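Local coordinates for protein 3,4-dihydroxybenzoate decarboxylase (Enterobacter cloacae, PDB 5NY5) that probably decarboxylates 3,4-dihydroxybenzoate to catechol and can run the reverse para-carboxylation, using a prenylated flavin cofactor as a UbiD-family enzyme, at residues G361-R373 with E394-I407. Residues are numbered along the deposited sequence; the frame is centred on the assembly and turned at random.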
# COMPACT_ATOMS: atom_id res chain seq x y z
N GLY A 361 -9.98 -4.22 27.79
CA GLY A 361 -9.93 -3.76 29.17
C GLY A 361 -10.72 -2.50 29.43
O GLY A 361 -10.52 -1.87 30.47
N GLY A 362 -11.62 -2.13 28.53
CA GLY A 362 -12.32 -0.87 28.62
C GLY A 362 -11.55 0.32 28.10
O GLY A 362 -12.02 1.45 28.25
N LYS A 363 -10.38 0.11 27.50
CA LYS A 363 -9.56 1.23 27.04
C LYS A 363 -9.05 1.07 25.61
O LYS A 363 -9.02 2.06 24.88
CB LYS A 363 -8.36 1.41 28.00
CG LYS A 363 -8.75 1.77 29.42
CD LYS A 363 -7.59 1.64 30.39
CE LYS A 363 -6.59 2.77 30.23
NZ LYS A 363 -7.18 4.09 30.59
N PHE A 364 -8.67 -0.13 25.20
CA PHE A 364 -7.96 -0.29 23.93
C PHE A 364 -8.87 -0.45 22.72
O PHE A 364 -8.50 -0.01 21.63
CB PHE A 364 -7.02 -1.50 24.01
CG PHE A 364 -5.83 -1.30 24.91
CD1 PHE A 364 -5.57 -0.06 25.47
CD2 PHE A 364 -4.97 -2.34 25.18
CE1 PHE A 364 -4.48 0.12 26.30
CE2 PHE A 364 -3.87 -2.17 26.00
CZ PHE A 364 -3.63 -0.93 26.56
N LEU A 365 -10.04 -1.06 22.88
CA LEU A 365 -10.92 -1.36 21.77
C LEU A 365 -12.24 -0.63 21.93
O LEU A 365 -12.90 -0.75 22.97
CB LEU A 365 -11.16 -2.87 21.66
CG LEU A 365 -12.16 -3.34 20.59
CD1 LEU A 365 -11.82 -2.74 19.24
CD2 LEU A 365 -12.18 -4.86 20.51
N GLY A 366 -12.63 0.12 20.90
CA GLY A 366 -13.88 0.85 20.92
C GLY A 366 -14.83 0.41 19.82
O GLY A 366 -14.44 0.33 18.65
N ILE A 367 -16.07 0.12 20.18
CA ILE A 367 -17.10 -0.30 19.24
C ILE A 367 -18.11 0.82 19.14
O ILE A 367 -18.66 1.27 20.16
CB ILE A 367 -17.78 -1.61 19.69
CG1 ILE A 367 -16.75 -2.58 20.28
CG2 ILE A 367 -18.53 -2.25 18.54
CD1 ILE A 367 -15.69 -3.03 19.30
N LEU A 368 -18.37 1.29 17.93
CA LEU A 368 -19.26 2.41 17.70
C LEU A 368 -20.44 1.96 16.85
O LEU A 368 -20.26 1.37 15.79
CB LEU A 368 -18.53 3.57 17.02
CG LEU A 368 -17.90 4.61 17.95
CD1 LEU A 368 -16.81 4.00 18.82
CD2 LEU A 368 -17.33 5.77 17.14
N GLN A 369 -21.65 2.25 17.33
CA GLN A 369 -22.88 1.91 16.64
C GLN A 369 -23.48 3.20 16.10
O GLN A 369 -23.93 4.06 16.86
CB GLN A 369 -23.86 1.21 17.59
CG GLN A 369 -25.06 0.62 16.90
CD GLN A 369 -26.04 0.02 17.88
OE1 GLN A 369 -26.41 0.65 18.86
NE2 GLN A 369 -26.46 -1.22 17.63
N VAL A 370 -23.49 3.33 14.77
CA VAL A 370 -24.00 4.52 14.12
C VAL A 370 -25.20 4.13 13.27
O VAL A 370 -25.44 2.96 12.98
CB VAL A 370 -22.93 5.22 13.25
CG1 VAL A 370 -21.75 5.62 14.10
CG2 VAL A 370 -22.49 4.30 12.12
N LYS A 371 -25.97 5.14 12.88
CA LYS A 371 -27.15 4.96 12.04
C LYS A 371 -27.09 5.99 10.92
O LYS A 371 -27.25 7.19 11.16
CB LYS A 371 -28.43 5.11 12.85
CG LYS A 371 -29.71 4.94 12.04
CD LYS A 371 -30.94 5.17 12.90
CE LYS A 371 -32.22 4.96 12.11
NZ LYS A 371 -33.42 5.36 12.89
N LYS A 372 -26.87 5.52 9.70
CA LYS A 372 -26.91 6.40 8.54
C LYS A 372 -28.36 6.67 8.18
O LYS A 372 -29.11 5.76 7.81
CB LYS A 372 -26.15 5.78 7.37
CG LYS A 372 -24.66 5.66 7.62
CD LYS A 372 -23.97 4.90 6.50
CE LYS A 372 -22.52 4.62 6.85
NZ LYS A 372 -21.91 3.68 5.88
N ARG A 373 -28.77 7.93 8.30
CA ARG A 373 -30.15 8.33 8.09
C ARG A 373 -30.39 8.99 6.75
O ARG A 373 -31.54 9.06 6.30
CB ARG A 373 -30.58 9.29 9.21
CG ARG A 373 -30.11 8.86 10.59
CD ARG A 373 -29.81 10.06 11.47
NE ARG A 373 -28.64 10.80 11.02
CZ ARG A 373 -28.15 11.87 11.62
NH1 ARG A 373 -28.74 12.34 12.72
NH2 ARG A 373 -27.08 12.49 11.14
N GLU A 394 -5.76 6.63 24.40
CA GLU A 394 -5.28 5.29 24.70
C GLU A 394 -6.04 4.21 23.94
O GLU A 394 -5.72 3.03 24.09
CB GLU A 394 -5.36 5.03 26.21
CG GLU A 394 -4.29 5.78 26.98
CD GLU A 394 -4.57 5.86 28.46
OE1 GLU A 394 -5.72 5.59 28.86
OE2 GLU A 394 -3.65 6.21 29.23
N LEU A 395 -7.03 4.58 23.14
CA LEU A 395 -7.66 3.64 22.23
C LEU A 395 -6.67 3.19 21.16
O LEU A 395 -5.79 3.95 20.74
CB LEU A 395 -8.88 4.26 21.57
CG LEU A 395 -10.19 4.21 22.34
CD1 LEU A 395 -11.17 5.22 21.77
CD2 LEU A 395 -10.77 2.81 22.27
N LYS A 396 -6.82 1.95 20.72
CA LYS A 396 -5.99 1.40 19.66
C LYS A 396 -6.78 1.10 18.39
O LYS A 396 -6.37 1.51 17.30
CB LYS A 396 -5.29 0.12 20.14
CG LYS A 396 -4.30 -0.45 19.15
CD LYS A 396 -3.55 -1.61 19.75
CE LYS A 396 -2.59 -2.24 18.76
NZ LYS A 396 -1.96 -3.45 19.33
N ASN A 397 -7.91 0.41 18.50
CA ASN A 397 -8.69 0.04 17.33
C ASN A 397 -10.14 0.49 17.51
O ASN A 397 -10.65 0.57 18.63
CB ASN A 397 -8.64 -1.46 17.07
CG ASN A 397 -7.25 -1.94 16.72
OD1 ASN A 397 -6.51 -1.26 16.00
ND2 ASN A 397 -6.87 -3.10 17.22
N ILE A 398 -10.78 0.78 16.38
CA ILE A 398 -12.19 1.15 16.34
C ILE A 398 -12.89 0.22 15.36
O ILE A 398 -12.36 -0.08 14.28
CB ILE A 398 -12.39 2.62 15.92
CG1 ILE A 398 -11.69 3.56 16.91
CG2 ILE A 398 -13.86 2.95 15.81
CD1 ILE A 398 -12.24 3.48 18.30
N ILE A 399 -14.08 -0.24 15.73
CA ILE A 399 -14.94 -0.98 14.82
C ILE A 399 -16.25 -0.22 14.70
O ILE A 399 -16.88 0.11 15.72
CB ILE A 399 -15.17 -2.43 15.30
CG1 ILE A 399 -13.85 -3.19 15.30
CG2 ILE A 399 -16.18 -3.12 14.41
CD1 ILE A 399 -13.95 -4.59 15.84
N LEU A 400 -16.66 0.07 13.47
CA LEU A 400 -17.90 0.76 13.18
C LEU A 400 -18.94 -0.25 12.69
O LEU A 400 -18.67 -1.01 11.76
CB LEU A 400 -17.68 1.83 12.11
CG LEU A 400 -16.60 2.88 12.35
CD1 LEU A 400 -16.20 3.54 11.05
CD2 LEU A 400 -17.09 3.92 13.34
N VAL A 401 -20.12 -0.24 13.31
CA VAL A 401 -21.22 -1.11 12.92
C VAL A 401 -22.50 -0.29 12.88
O VAL A 401 -22.57 0.82 13.41
CB VAL A 401 -21.39 -2.32 13.86
CG1 VAL A 401 -20.14 -3.18 13.85
CG2 VAL A 401 -21.69 -1.85 15.26
N ASP A 402 -23.53 -0.85 12.24
CA ASP A 402 -24.81 -0.19 12.09
C ASP A 402 -25.72 -0.49 13.29
O ASP A 402 -25.36 -1.23 14.20
CB ASP A 402 -25.48 -0.61 10.79
CG ASP A 402 -24.70 -0.19 9.57
OD1 ASP A 402 -24.60 1.03 9.32
OD2 ASP A 402 -24.19 -1.08 8.85
N GLU A 403 -26.91 0.10 13.27
CA GLU A 403 -27.82 0.01 14.41
C GLU A 403 -28.46 -1.36 14.56
O GLU A 403 -29.05 -1.64 15.60
CB GLU A 403 -28.91 1.08 14.30
CG GLU A 403 -29.90 0.88 13.16
CD GLU A 403 -29.38 1.38 11.83
OE1 GLU A 403 -28.14 1.42 11.64
OE2 GLU A 403 -30.20 1.75 10.96
N ASP A 404 -28.35 -2.24 13.55
CA ASP A 404 -28.89 -3.58 13.65
C ASP A 404 -27.84 -4.61 14.07
O ASP A 404 -28.01 -5.80 13.82
CB ASP A 404 -29.55 -3.99 12.33
CG ASP A 404 -28.56 -4.06 11.18
OD1 ASP A 404 -27.45 -3.51 11.31
OD2 ASP A 404 -28.90 -4.68 10.15
N VAL A 405 -26.76 -4.16 14.70
CA VAL A 405 -25.70 -5.04 15.18
C VAL A 405 -25.57 -4.84 16.68
O VAL A 405 -25.41 -3.70 17.14
CB VAL A 405 -24.36 -4.75 14.47
CG1 VAL A 405 -23.24 -5.54 15.12
CG2 VAL A 405 -24.46 -5.08 13.00
N ASP A 406 -25.64 -5.93 17.43
CA ASP A 406 -25.53 -5.89 18.89
C ASP A 406 -24.06 -5.70 19.26
O ASP A 406 -23.27 -6.64 19.21
CB ASP A 406 -26.09 -7.17 19.50
CG ASP A 406 -26.13 -7.14 21.01
OD1 ASP A 406 -26.14 -6.03 21.59
OD2 ASP A 406 -26.17 -8.22 21.64
N ILE A 407 -23.70 -4.47 19.65
CA ILE A 407 -22.30 -4.14 19.88
C ILE A 407 -21.72 -4.78 21.13
O ILE A 407 -20.51 -4.73 21.33
CB ILE A 407 -22.10 -2.62 19.96
CG1 ILE A 407 -22.80 -2.03 21.19
CG2 ILE A 407 -22.62 -1.96 18.71
CD1 ILE A 407 -22.55 -0.55 21.37
O HOH W 1 -26.87 2.91 9.43
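Strands 365-370 and 397-401 pair in parallel within a beta-alpha-beta unit of the C-terminal UbiD domain, helix 380-391 being the crossover. G366 N donates to N397 O and G366 O accepts from I399 N, both at 3.0 Å; L368 repeats this, N reaching I399 O at 2.9 Å and O accepting from V401 N, and V370 N closes the series on V401 O. G366, lacking a side chain, lets I398 CD1 and L395 CD2 close over its backbone. At the N-terminal end F364 O takes two donors, K396 N at 2.7 Å and N397 N at 3.2 Å. K363 bends at chi3 and chi4 (75° and 64°), bringing NZ to 2.7 Å from E394 OE1 in a salt bridge, syn but 27° out of the carboxylate plane; Y392 OH also binds NZ. Beta-branched I367 and I399, suited to an extended strand and a buried apolar face, lie side by side; L368 CB meets L400 CD2 on the other. After a type I turn, D402 to V405, I407 CG2 lies 3.6 Å from Q369 CB. The extended Q369 side chain brings NE2 to a weak bond with V405 O. One water, bridging the segments, accepts from K372 N and donates to D402 OD1 and E403 OE1; D402 OD2 accepts from V465 N. L368, I398 and L400 pack against helix 380-391, while strands 351-356 and 455-462 flank 365-370 and 397-401 respectively.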